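Local atomic coordinates of Non-reducing end alpha-L-arabinofuranosidase BoGH43B (Bacteroides ovatus, PDB entry 5JOZ), a protein that cleaves terminal non-reducing alpha-L-arabinofuranoside residues from xyloglucan side chains, converting S units to X units. Residues V310-W323 / P495-D507. Sequence-based numbering, arbitrary orientation.
Sequences VRDDFDQETLGLDW and PADFDWFDFRCLD. With CA (calcium ion), chain C.
Arg311 and Asp312 pair antiparallel with Asp502 and Phe501, joining the first and last strands of the concanavalin A-like C-terminal beta-sandwich. Three backbone hydrogen bonds set the register: Phe503 N to Val310 O and Asp312 N to Phe501 O, each 2.9 Å, and Phe501 N to Asp312 O, 3.1 Å.

On the face it shares with Asp502, Arg311, bent at chi3 (-65°), lays its guanidinium flat on the Trp500 indole, planes 4° apart, CZ 3.7 Å from the five-membered ring centroid: a cation-pi stack. Its edge meets Asp502: NE donates to the syn lone pair of OD1 at 2.8 Å; NH2 to OD2 is weak. A leucine replacing Trp500 would probably leave the guanidinium without its flat platform, freer to swing about Asp502.

On the face of Asp312 and Phe501, Trp323 points CH2 at the Phe501 ring centre, T-shaped at 88°, and Phe314 CZ packs on Phe501 CB; Met483 touches all three side chains. Asp312 OD2 accepts Trp323 NE1 at 2.8 Å and OD1 accepts Phe314 N at 3.0 Å, an Asx turn.

Past the pairing, calcium ties the segments through Asp313 O, Asp499 O and Asp499 OD1, with Gly341 and two waters, one donating to Asp313 OD1 at 2.6 Å.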
loop_
_atom_site.group_PDB
_atom_site.type_symbol
_atom_site.label_atom_id
_atom_site.label_comp_id
_atom_site.label_asym_id
_atom_site.label_seq_id
_atom_site.Cartn_x
_atom_site.Cartn_y
_atom_site.Cartn_z
ATOM N N VAL A 310 12.545 6.645 15.618
ATOM C CA VAL A 310 12.810 5.226 15.399
ATOM C C VAL A 310 11.969 4.341 16.326
ATOM O O VAL A 310 11.469 3.303 15.900
ATOM C CB VAL A 310 14.311 4.909 15.650
ATOM C CG1 VAL A 310 14.572 3.399 15.633
ATOM C CG2 VAL A 310 15.179 5.631 14.623
ATOM N N ARG A 311 11.877 4.741 17.590
ATOM C CA ARG A 311 11.148 4.000 18.603
ATOM C C ARG A 311 9.722 4.509 18.779
ATOM O O ARG A 311 9.514 5.698 19.060
ATOM C CB ARG A 311 11.851 4.131 19.943
ATOM C CG ARG A 311 11.162 3.344 21.044
ATOM C CD ARG A 311 12.082 3.086 22.222
ATOM N NE ARG A 311 13.205 2.232 21.862
ATOM C CZ ARG A 311 14.100 1.746 22.724
ATOM N NH1 ARG A 311 14.016 2.002 24.035
ATOM N NH2 ARG A 311 15.075 0.968 22.269
ATOM N N ASP A 312 8.758 3.604 18.635
ATOM C CA ASP A 312 7.396 3.810 19.144
ATOM C C ASP A 312 7.336 3.197 20.549
ATOM O O ASP A 312 7.417 1.967 20.719
ATOM C CB ASP A 312 6.366 3.172 18.204
ATOM C CG ASP A 312 4.913 3.562 18.533
ATOM O OD1 ASP A 312 4.608 3.945 19.676
ATOM O OD2 ASP A 312 4.054 3.446 17.622
ATOM N N ASP A 313 7.214 4.063 21.550
ATOM C CA ASP A 313 7.179 3.642 22.956
ATOM C C ASP A 313 5.797 3.126 23.393
ATOM O O ASP A 313 5.655 2.658 24.523
ATOM C CB ASP A 313 7.579 4.813 23.883
ATOM C CG ASP A 313 9.070 5.094 23.893
ATOM O OD1 ASP A 313 9.857 4.177 24.215
ATOM O OD2 ASP A 313 9.455 6.254 23.621
ATOM N N PHE A 314 4.773 3.234 22.546
ATOM C CA PHE A 314 3.416 2.789 22.910
ATOM C C PHE A 314 2.989 3.416 24.241
ATOM O O PHE A 314 2.506 2.733 25.151
ATOM C CB PHE A 314 3.343 1.249 22.989
ATOM C CG PHE A 314 3.733 0.544 21.713
ATOM C CD1 PHE A 314 3.040 0.794 20.521
ATOM C CD2 PHE A 314 4.754 -0.399 21.709
ATOM C CE1 PHE A 314 3.379 0.138 19.345
ATOM C CE2 PHE A 314 5.093 -1.067 20.531
ATOM C CZ PHE A 314 4.406 -0.796 19.351
ATOM N N ASP A 315 3.193 4.722 24.352
ATOM C CA ASP A 315 2.996 5.440 25.616
ATOM C C ASP A 315 2.000 6.600 25.468
ATOM O O ASP A 315 2.112 7.610 26.159
ATOM C CB ASP A 315 4.354 5.917 26.169
ATOM C CG ASP A 315 5.103 6.853 25.212
ATOM O OD1 ASP A 315 4.636 7.066 24.073
ATOM O OD2 ASP A 315 6.172 7.372 25.610
ATOM N N GLN A 316 1.051 6.440 24.544
ATOM C CA GLN A 316 -0.117 7.317 24.407
ATOM C C GLN A 316 -1.326 6.466 24.011
ATOM O O GLN A 316 -1.164 5.357 23.474
ATOM C CB GLN A 316 0.148 8.405 23.359
ATOM C CG GLN A 316 0.540 7.862 21.990
ATOM C CD GLN A 316 0.790 8.944 20.953
ATOM O OE1 GLN A 316 0.195 8.929 19.868
ATOM N NE2 GLN A 316 1.678 9.885 21.274
ATOM N N GLU A 317 -2.530 6.988 24.253
ATOM C CA GLU A 317 -3.778 6.263 23.938
ATOM C C GLU A 317 -3.995 5.999 22.432
ATOM O O GLU A 317 -4.659 5.018 22.061
ATOM C CB GLU A 317 -4.998 6.995 24.528
ATOM N N THR A 318 -3.427 6.848 21.574
ATOM C CA THR A 318 -3.642 6.761 20.126
ATOM C C THR A 318 -2.511 6.025 19.392
ATOM O O THR A 318 -1.351 6.409 19.477
ATOM C CB THR A 318 -3.826 8.169 19.522
ATOM O OG1 THR A 318 -4.920 8.825 20.182
ATOM C CG2 THR A 318 -4.114 8.097 18.023
ATOM N N LEU A 319 -2.886 4.990 18.641
ATOM C CA LEU A 319 -1.960 4.168 17.869
ATOM C C LEU A 319 -1.470 4.941 16.651
ATOM O O LEU A 319 -2.270 5.579 15.952
ATOM C CB LEU A 319 -2.650 2.876 17.408
ATOM C CG LEU A 319 -1.804 1.725 16.846
ATOM C CD1 LEU A 319 -0.926 1.096 17.926
ATOM C CD2 LEU A 319 -2.704 0.661 16.234
ATOM N N GLY A 320 -0.159 4.871 16.403
ATOM C CA GLY A 320 0.455 5.522 15.261
ATOM C C GLY A 320 -0.156 5.075 13.942
ATOM O O GLY A 320 -0.482 3.895 13.758
ATOM N N LEU A 321 -0.293 6.035 13.031
ATOM C CA LEU A 321 -1.010 5.856 11.767
ATOM C C LEU A 321 -0.404 4.799 10.850
ATOM O O LEU A 321 -1.131 4.195 10.077
ATOM C CB LEU A 321 -1.114 7.207 11.030
ATOM C CG LEU A 321 -2.011 8.276 11.684
ATOM C CD1 LEU A 321 -1.864 9.616 10.985
ATOM C CD2 LEU A 321 -3.472 7.844 11.681
ATOM N N ASP A 322 0.915 4.572 10.959
ATOM C CA ASP A 322 1.638 3.557 10.177
ATOM C C ASP A 322 1.220 2.123 10.560
ATOM O O ASP A 322 1.361 1.199 9.741
ATOM C CB ASP A 322 3.176 3.683 10.357
ATOM C CG ASP A 322 3.760 4.994 9.795
ATOM O OD1 ASP A 322 3.720 5.218 8.572
ATOM O OD2 ASP A 322 4.299 5.798 10.583
ATOM N N TRP A 323 0.735 1.926 11.792
ATOM C CA TRP A 323 0.332 0.584 12.258
ATOM C C TRP A 323 -0.887 0.084 11.506
ATOM O O TRP A 323 -1.825 0.840 11.231
ATOM C CB TRP A 323 0.123 0.542 13.774
ATOM C CG TRP A 323 1.427 0.714 14.498
ATOM C CD1 TRP A 323 1.803 1.755 15.290
ATOM C CD2 TRP A 323 2.546 -0.168 14.434
ATOM N NE1 TRP A 323 3.086 1.564 15.745
ATOM C CE2 TRP A 323 3.565 0.389 15.230
ATOM C CE3 TRP A 323 2.782 -1.388 13.784
ATOM C CZ2 TRP A 323 4.806 -0.228 15.391
ATOM C CZ3 TRP A 323 4.009 -2.000 13.944
ATOM C CH2 TRP A 323 5.009 -1.424 14.742
ATOM N N PRO A 495 -1.538 -12.268 27.898
ATOM C CA PRO A 495 -1.240 -11.287 26.871
ATOM C C PRO A 495 0.257 -11.210 26.547
ATOM O O PRO A 495 1.088 -11.586 27.374
ATOM C CB PRO A 495 -1.707 -9.969 27.501
ATOM C CG PRO A 495 -1.634 -10.192 28.965
ATOM C CD PRO A 495 -1.952 -11.642 29.168
ATOM N N ALA A 496 0.574 -10.736 25.344
ATOM C CA ALA A 496 1.940 -10.390 24.967
ATOM C C ALA A 496 2.050 -8.865 24.998
ATOM O O ALA A 496 1.345 -8.190 24.260
ATOM C CB ALA A 496 2.257 -10.925 23.589
ATOM N N ASP A 497 2.911 -8.339 25.865
ATOM C CA ASP A 497 3.052 -6.903 26.072
ATOM C C ASP A 497 4.319 -6.404 25.402
ATOM O O ASP A 497 5.421 -6.823 25.749
ATOM C CB ASP A 497 3.116 -6.586 27.567
ATOM C CG ASP A 497 1.783 -6.818 28.281
ATOM O OD1 ASP A 497 0.731 -6.982 27.625
ATOM O OD2 ASP A 497 1.772 -6.816 29.520
ATOM N N PHE A 498 4.150 -5.511 24.434
ATOM C CA PHE A 498 5.262 -4.916 23.703
ATOM C C PHE A 498 5.516 -3.536 24.272
ATOM O O PHE A 498 4.706 -2.634 24.088
ATOM C CB PHE A 498 4.931 -4.829 22.213
ATOM C CG PHE A 498 4.797 -6.169 21.557
ATOM C CD1 PHE A 498 3.626 -6.895 21.673
ATOM C CD2 PHE A 498 5.854 -6.723 20.866
ATOM C CE1 PHE A 498 3.506 -8.138 21.083
ATOM C CE2 PHE A 498 5.741 -7.970 20.266
ATOM C CZ PHE A 498 4.568 -8.676 20.368
ATOM N N ASP A 499 6.634 -3.387 24.968
ATOM C CA ASP A 499 7.007 -2.129 25.603
ATOM C C ASP A 499 7.384 -1.090 24.541
ATOM O O ASP A 499 7.009 0.078 24.641
ATOM C CB ASP A 499 8.184 -2.362 26.560
ATOM C CG ASP A 499 8.410 -1.210 27.520
ATOM O OD1 ASP A 499 7.637 -0.225 27.511
ATOM O OD2 ASP A 499 9.379 -1.296 28.301
ATOM N N TRP A 500 8.133 -1.509 23.534
ATOM C CA TRP A 500 8.459 -0.625 22.428
ATOM C C TRP A 500 8.748 -1.399 21.156
ATOM O O TRP A 500 8.837 -2.624 21.187
ATOM C CB TRP A 500 9.625 0.301 22.794
ATOM C CG TRP A 500 10.830 -0.356 23.430
ATOM C CD1 TRP A 500 11.162 -0.339 24.754
ATOM C CD2 TRP A 500 11.868 -1.083 22.767
ATOM N NE1 TRP A 500 12.332 -1.018 24.959
ATOM C CE2 TRP A 500 12.797 -1.476 23.756
ATOM C CE3 TRP A 500 12.117 -1.424 21.431
ATOM C CZ2 TRP A 500 13.953 -2.210 23.452
ATOM C CZ3 TRP A 500 13.262 -2.165 21.129
ATOM C CH2 TRP A 500 14.158 -2.560 22.140
ATOM N N PHE A 501 8.855 -0.662 20.052
ATOM C CA PHE A 501 9.116 -1.203 18.719
ATOM C C PHE A 501 9.959 -0.178 17.958
ATOM O O PHE A 501 9.492 0.942 17.722
ATOM C CB PHE A 501 7.796 -1.454 17.979
ATOM C CG PHE A 501 7.941 -2.245 16.704
ATOM C CD1 PHE A 501 8.446 -1.655 15.539
ATOM C CD2 PHE A 501 7.539 -3.579 16.650
ATOM C CE1 PHE A 501 8.565 -2.385 14.368
ATOM C CE2 PHE A 501 7.657 -4.313 15.479
ATOM C CZ PHE A 501 8.172 -3.721 14.337
ATOM N N ASP A 502 11.192 -0.569 17.616
ATOM C CA ASP A 502 12.126 0.225 16.825
ATOM C C ASP A 502 12.020 -0.156 15.366
ATOM O O ASP A 502 11.971 -1.330 15.031
ATOM C CB ASP A 502 13.576 -0.033 17.244
ATOM C CG ASP A 502 13.942 0.603 18.574
ATOM O OD1 ASP A 502 13.110 1.295 19.220
ATOM O OD2 ASP A 502 15.101 0.401 18.977
ATOM N N PHE A 503 12.027 0.843 14.500
ATOM C CA PHE A 503 11.996 0.626 13.065
ATOM C C PHE A 503 12.978 1.609 12.425
ATOM O O PHE A 503 12.719 2.812 12.413
ATOM C CB PHE A 503 10.568 0.852 12.556
ATOM C CG PHE A 503 10.311 0.278 11.192
ATOM C CD1 PHE A 503 10.193 -1.100 11.014
ATOM C CD2 PHE A 503 10.187 1.109 10.082
ATOM C CE1 PHE A 503 9.957 -1.643 9.759
ATOM C CE2 PHE A 503 9.950 0.572 8.825
ATOM C CZ PHE A 503 9.835 -0.808 8.666
ATOM N N ARG A 504 14.109 1.110 11.927
ATOM C CA ARG A 504 15.148 1.973 11.366
ATOM C C ARG A 504 15.433 1.625 9.915
ATOM O O ARG A 504 15.950 0.553 9.632
ATOM C CB ARG A 504 16.421 1.862 12.198
ATOM C CG ARG A 504 17.386 3.012 11.968
ATOM C CD ARG A 504 18.669 2.785 12.738
ATOM N NE ARG A 504 18.402 2.501 14.150
ATOM C CZ ARG A 504 18.365 3.398 15.140
ATOM N NH1 ARG A 504 18.598 4.696 14.915
ATOM N NH2 ARG A 504 18.103 2.982 16.385
ATOM N N CYS A 505 15.077 2.536 9.011
ATOM C CA CYS A 505 15.393 2.417 7.594
ATOM C C CYS A 505 16.802 2.965 7.298
ATOM O O CYS A 505 17.191 4.047 7.771
ATOM C CB CYS A 505 14.371 3.172 6.758
ATOM S SG CYS A 505 12.660 2.641 6.972
ATOM N N LEU A 506 17.557 2.219 6.499
ATOM C CA LEU A 506 18.967 2.526 6.265
ATOM C C LEU A 506 19.352 2.562 4.787
ATOM O O LEU A 506 20.518 2.327 4.457
ATOM C CB LEU A 506 19.821 1.490 7.009
ATOM C CG LEU A 506 19.614 1.486 8.526
ATOM C CD1 LEU A 506 20.052 0.161 9.134
ATOM C CD2 LEU A 506 20.328 2.678 9.160
ATOM N N ASP A 507 18.405 2.863 3.893
ATOM C CA ASP A 507 18.712 2.820 2.446
ATOM C C ASP A 507 19.611 3.969 1.988
ATOM O O ASP A 507 20.309 3.806 0.995
ATOM C CB ASP A 507 17.447 2.740 1.551
ATOM C CG ASP A 507 16.908 1.305 1.381
ATOM O OD1 ASP A 507 17.534 0.339 1.879
ATOM O OD2 ASP A 507 15.839 1.148 0.736
HETATM CA CA CA C . 6.804 1.715 26.344
HETATM O O HOH W 1 9.066 2.362 25.868
HETATM O O HOH W 2 6.592 3.600 27.853
#